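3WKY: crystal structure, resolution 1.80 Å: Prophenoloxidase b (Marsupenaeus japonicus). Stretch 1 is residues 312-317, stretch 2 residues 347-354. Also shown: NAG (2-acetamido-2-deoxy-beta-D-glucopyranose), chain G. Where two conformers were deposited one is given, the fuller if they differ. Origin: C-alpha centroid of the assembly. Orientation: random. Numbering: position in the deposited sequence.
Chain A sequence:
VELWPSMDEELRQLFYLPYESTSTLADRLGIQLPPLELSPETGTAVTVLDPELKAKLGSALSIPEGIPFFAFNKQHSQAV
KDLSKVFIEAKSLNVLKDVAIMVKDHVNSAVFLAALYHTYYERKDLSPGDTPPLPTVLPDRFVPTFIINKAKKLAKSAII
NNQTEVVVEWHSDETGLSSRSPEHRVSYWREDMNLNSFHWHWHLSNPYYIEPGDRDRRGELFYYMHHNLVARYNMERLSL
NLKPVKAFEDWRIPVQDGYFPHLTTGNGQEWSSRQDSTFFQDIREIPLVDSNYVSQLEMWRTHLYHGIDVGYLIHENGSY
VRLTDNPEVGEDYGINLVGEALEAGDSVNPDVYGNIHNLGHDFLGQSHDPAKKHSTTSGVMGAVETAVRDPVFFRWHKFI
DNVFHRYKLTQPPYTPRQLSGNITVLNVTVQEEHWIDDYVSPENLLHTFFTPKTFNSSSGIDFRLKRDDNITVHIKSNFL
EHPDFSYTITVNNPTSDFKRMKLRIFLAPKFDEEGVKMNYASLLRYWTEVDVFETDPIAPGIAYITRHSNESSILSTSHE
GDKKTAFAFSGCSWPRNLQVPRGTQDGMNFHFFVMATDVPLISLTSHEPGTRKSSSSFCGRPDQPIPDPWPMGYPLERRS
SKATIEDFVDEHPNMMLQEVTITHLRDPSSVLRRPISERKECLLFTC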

# COMPACT_ATOMS: atom_id res chain seq x y z
N TYR A 312 16.24 -27.88 21.88
CA TYR A 312 16.13 -29.24 21.38
C TYR A 312 15.32 -29.33 20.11
O TYR A 312 14.42 -28.53 19.84
N LEU A 313 15.69 -30.31 19.29
CA LEU A 313 14.94 -30.57 18.06
C LEU A 313 14.08 -31.80 18.29
O LEU A 313 14.38 -32.64 19.14
N ILE A 314 12.99 -31.91 17.53
CA ILE A 314 12.18 -33.11 17.61
C ILE A 314 12.53 -34.05 16.46
O ILE A 314 12.50 -33.67 15.29
N HIS A 315 12.90 -35.27 16.82
CA HIS A 315 13.27 -36.25 15.81
C HIS A 315 12.02 -36.75 15.12
O HIS A 315 10.93 -36.74 15.70
N GLU A 316 12.14 -37.15 13.86
CA GLU A 316 10.97 -37.67 13.16
C GLU A 316 10.46 -38.93 13.84
O GLU A 316 9.28 -39.27 13.71
N ASN A 317 11.32 -39.59 14.62
CA ASN A 317 10.88 -40.75 15.39
C ASN A 317 10.18 -40.42 16.71
O ASN A 317 9.83 -41.32 17.47
N SER A 347 19.05 -34.25 8.02
CA SER A 347 18.18 -33.61 9.00
C SER A 347 17.54 -34.64 9.94
O SER A 347 17.15 -35.73 9.50
N VAL A 348 17.41 -34.29 11.22
CA VAL A 348 16.67 -35.14 12.14
C VAL A 348 15.18 -35.23 11.81
O VAL A 348 14.50 -36.16 12.25
N ASN A 349 14.66 -34.29 11.02
CA ASN A 349 13.22 -34.29 10.77
C ASN A 349 12.83 -33.44 9.56
O ASN A 349 12.36 -32.31 9.72
N PRO A 350 13.05 -33.98 8.35
CA PRO A 350 12.74 -33.26 7.11
C PRO A 350 11.32 -32.72 7.07
O PRO A 350 11.12 -31.60 6.57
N ASP A 351 10.34 -33.48 7.56
CA ASP A 351 8.94 -33.06 7.44
C ASP A 351 8.63 -31.84 8.30
O ASP A 351 7.72 -31.07 8.00
N VAL A 352 9.40 -31.66 9.37
CA VAL A 352 9.18 -30.56 10.30
C VAL A 352 10.08 -29.35 10.03
O VAL A 352 9.60 -28.20 10.04
N TYR A 353 11.37 -29.60 9.77
CA TYR A 353 12.35 -28.50 9.58
C TYR A 353 12.65 -28.18 8.12
O TYR A 353 13.22 -27.13 7.81
N GLY A 354 12.28 -29.10 7.23
CA GLY A 354 12.31 -28.83 5.79
C GLY A 354 13.67 -28.79 5.13
O GLY A 354 14.57 -29.58 5.44

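Stretch 1 begins as a strand, residues 312 to 314, and continues as a loop. Stretch 2 enters as a loop and turns into a short helix at Pro 350. The two bury 429 Å² between them, both sides summed.

Tyr 312 points away from stretch 2. Its chi1 is p, and it makes no contact there.

Leu 313 is buried and points toward stretch 2. It takes chi1 m and chi2 t. Its CD1 meets CG2 of Val 348 at 3.9 Å, and its CD2 lies 3.8 Å from CZ of Tyr 353. One leucine thus packs against both the loop and the helix of stretch 2. Val 348 is in the m rotamer; Tyr 353, also m at chi1, points toward the strand.

Ile 314 is held through its backbone at both ends. Its N donates to OH of Tyr 353 at 2.9 Å, with a nearly straight angle of 168°. Its O accepts from ND2 of Asn 349, also at 2.9 Å. The two polar side chains thus pair with the backbone N and O of one strand residue, beside apolar contacts from Leu 313 and Ile 314. The CB bond of Asn 349 points sideways, but with chi1 t its amide end comes nearer to stretch 1. The side chain of Ile 314 is t at both chi angles and leaves sideways. Its CG2 sits 4.1 Å from CZ of Tyr 353 and 4.3 Å from CG1 of Val 352. Val 352 is a t rotamer that points toward stretch 1.

His 315 starts away from stretch 2, yet the end of its side chain comes nearer. Chi1 is t and chi2 is -75°. Its CD2 lies 4.0 Å from CB of Val 348. The carbonyl O of Val 348 lies over one face of the ring, and O5 of the NAG lies over the opposite face. ND1 of His 315 accepts a hydrogen bond from N of Asn 317 at 3.0 Å, a bond within stretch 1 that links the ring to the backbone two residues on.

Glu 316 points toward stretch 2, with chi1 p and chi2 t. Its backbone N donates to O of Val 348 at 3.0 Å, a direct main-chain link between the two loops. Its CB is 3.5 Å from OD1 of Asn 349. Further out, OE1 lies 3.9 Å from CD of Pro 350. One water joins this corner together. It donates to OE1 of Glu 316 at 2.7 Å and to OD1 of Asn 349 at 3.0 Å, and it accepts from N of Asp 351 at 2.9 Å. Asn 349, at the N-cap position, thus uses ND2 for the strand and OD1 for the water. Its own N donates to OG of Ser 347 at 3.0 Å.

Asn 317 makes no contact with stretch 2. It has chi1 p and carries the sugar: its ND2 is bonded to C1 of the NAG at 1.4 Å.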

# COMPACT_ATOMS: atom_id res chain seq x y z
CB TYR A 312 15.58 -30.20 22.45
CG TYR A 312 14.24 -29.83 23.03
CD1 TYR A 312 13.06 -30.16 22.37
CD2 TYR A 312 14.13 -29.17 24.25
CE1 TYR A 312 11.83 -29.83 22.89
CE2 TYR A 312 12.89 -28.83 24.78
CZ TYR A 312 11.74 -29.17 24.09
OH TYR A 312 10.50 -28.85 24.60
CB LEU A 313 15.87 -30.81 16.88
CG LEU A 313 16.81 -29.65 16.53
CD1 LEU A 313 17.65 -29.98 15.29
CD2 LEU A 313 16.01 -28.36 16.32
CB ILE A 314 10.66 -32.81 17.68
CG1 ILE A 314 9.87 -34.12 17.75
CG2 ILE A 314 10.21 -31.94 16.50
CD1 ILE A 314 8.42 -33.95 18.13
CB HIS A 315 14.02 -37.43 16.46
CG HIS A 315 14.84 -38.22 15.49
ND1 HIS A 315 14.29 -39.10 14.58
CD2 HIS A 315 16.18 -38.27 15.29
CE1 HIS A 315 15.25 -39.64 13.85
NE2 HIS A 315 16.40 -39.16 14.26
CB GLU A 316 11.23 -37.89 11.67
CG GLU A 316 12.37 -38.83 11.34
CD GLU A 316 12.57 -38.95 9.84
OE1 GLU A 316 11.69 -38.48 9.08
OE2 GLU A 316 13.61 -39.51 9.42
CB ASN A 317 12.01 -41.80 15.55
CG ASN A 317 13.07 -41.42 16.59
OD1 ASN A 317 12.94 -40.44 17.33
ND2 ASN A 317 14.13 -42.23 16.66
CB SER A 347 17.05 -32.86 8.28
OG SER A 347 16.10 -32.38 9.21
CB VAL A 348 16.85 -34.73 13.63
CG1 VAL A 348 18.31 -34.86 14.05
CG2 VAL A 348 16.32 -33.32 13.88
CB ASN A 349 12.49 -33.79 12.03
CG ASN A 349 11.03 -34.23 12.08
OD1 ASN A 349 10.41 -34.52 11.06
ND2 ASN A 349 10.49 -34.27 13.29
CB PRO A 350 12.93 -34.33 6.04
CG PRO A 350 14.00 -35.22 6.60
CD PRO A 350 13.74 -35.26 8.09
CB ASP A 351 7.97 -34.19 7.82
CG ASP A 351 7.90 -35.28 6.78
OD1 ASP A 351 8.53 -35.16 5.71
OD2 ASP A 351 7.16 -36.26 7.02
CB VAL A 352 9.29 -31.06 11.76
CG1 VAL A 352 9.45 -29.90 12.75
CG2 VAL A 352 8.06 -31.90 12.10
CB TYR A 353 13.66 -28.76 10.38
CG TYR A 353 13.39 -28.98 11.83
CD1 TYR A 353 12.92 -27.95 12.64
CD2 TYR A 353 13.57 -30.24 12.41
CE1 TYR A 353 12.64 -28.15 13.99
CE2 TYR A 353 13.30 -30.45 13.75
CZ TYR A 353 12.83 -29.40 14.53
OH TYR A 353 12.56 -29.61 15.86
C1 NAG G . 15.14 -41.77 17.58
C2 NAG G . 14.96 -42.81 18.68
C3 NAG G . 16.01 -42.64 19.76
C4 NAG G . 17.41 -42.62 19.16
C5 NAG G . 17.49 -41.66 17.97
C6 NAG G . 18.84 -41.78 17.26
C7 NAG G . 12.92 -43.88 19.40
C8 NAG G . 11.89 -43.90 20.49
N2 NAG G . 13.63 -42.77 19.27
O3 NAG G . 15.90 -43.71 20.68
O4 NAG G . 18.34 -42.25 20.15
O5 NAG G . 16.44 -41.88 17.04
O6 NAG G . 19.84 -41.10 17.98
O7 NAG G . 13.09 -44.87 18.69
O HOH W 1 10.47 -36.16 8.53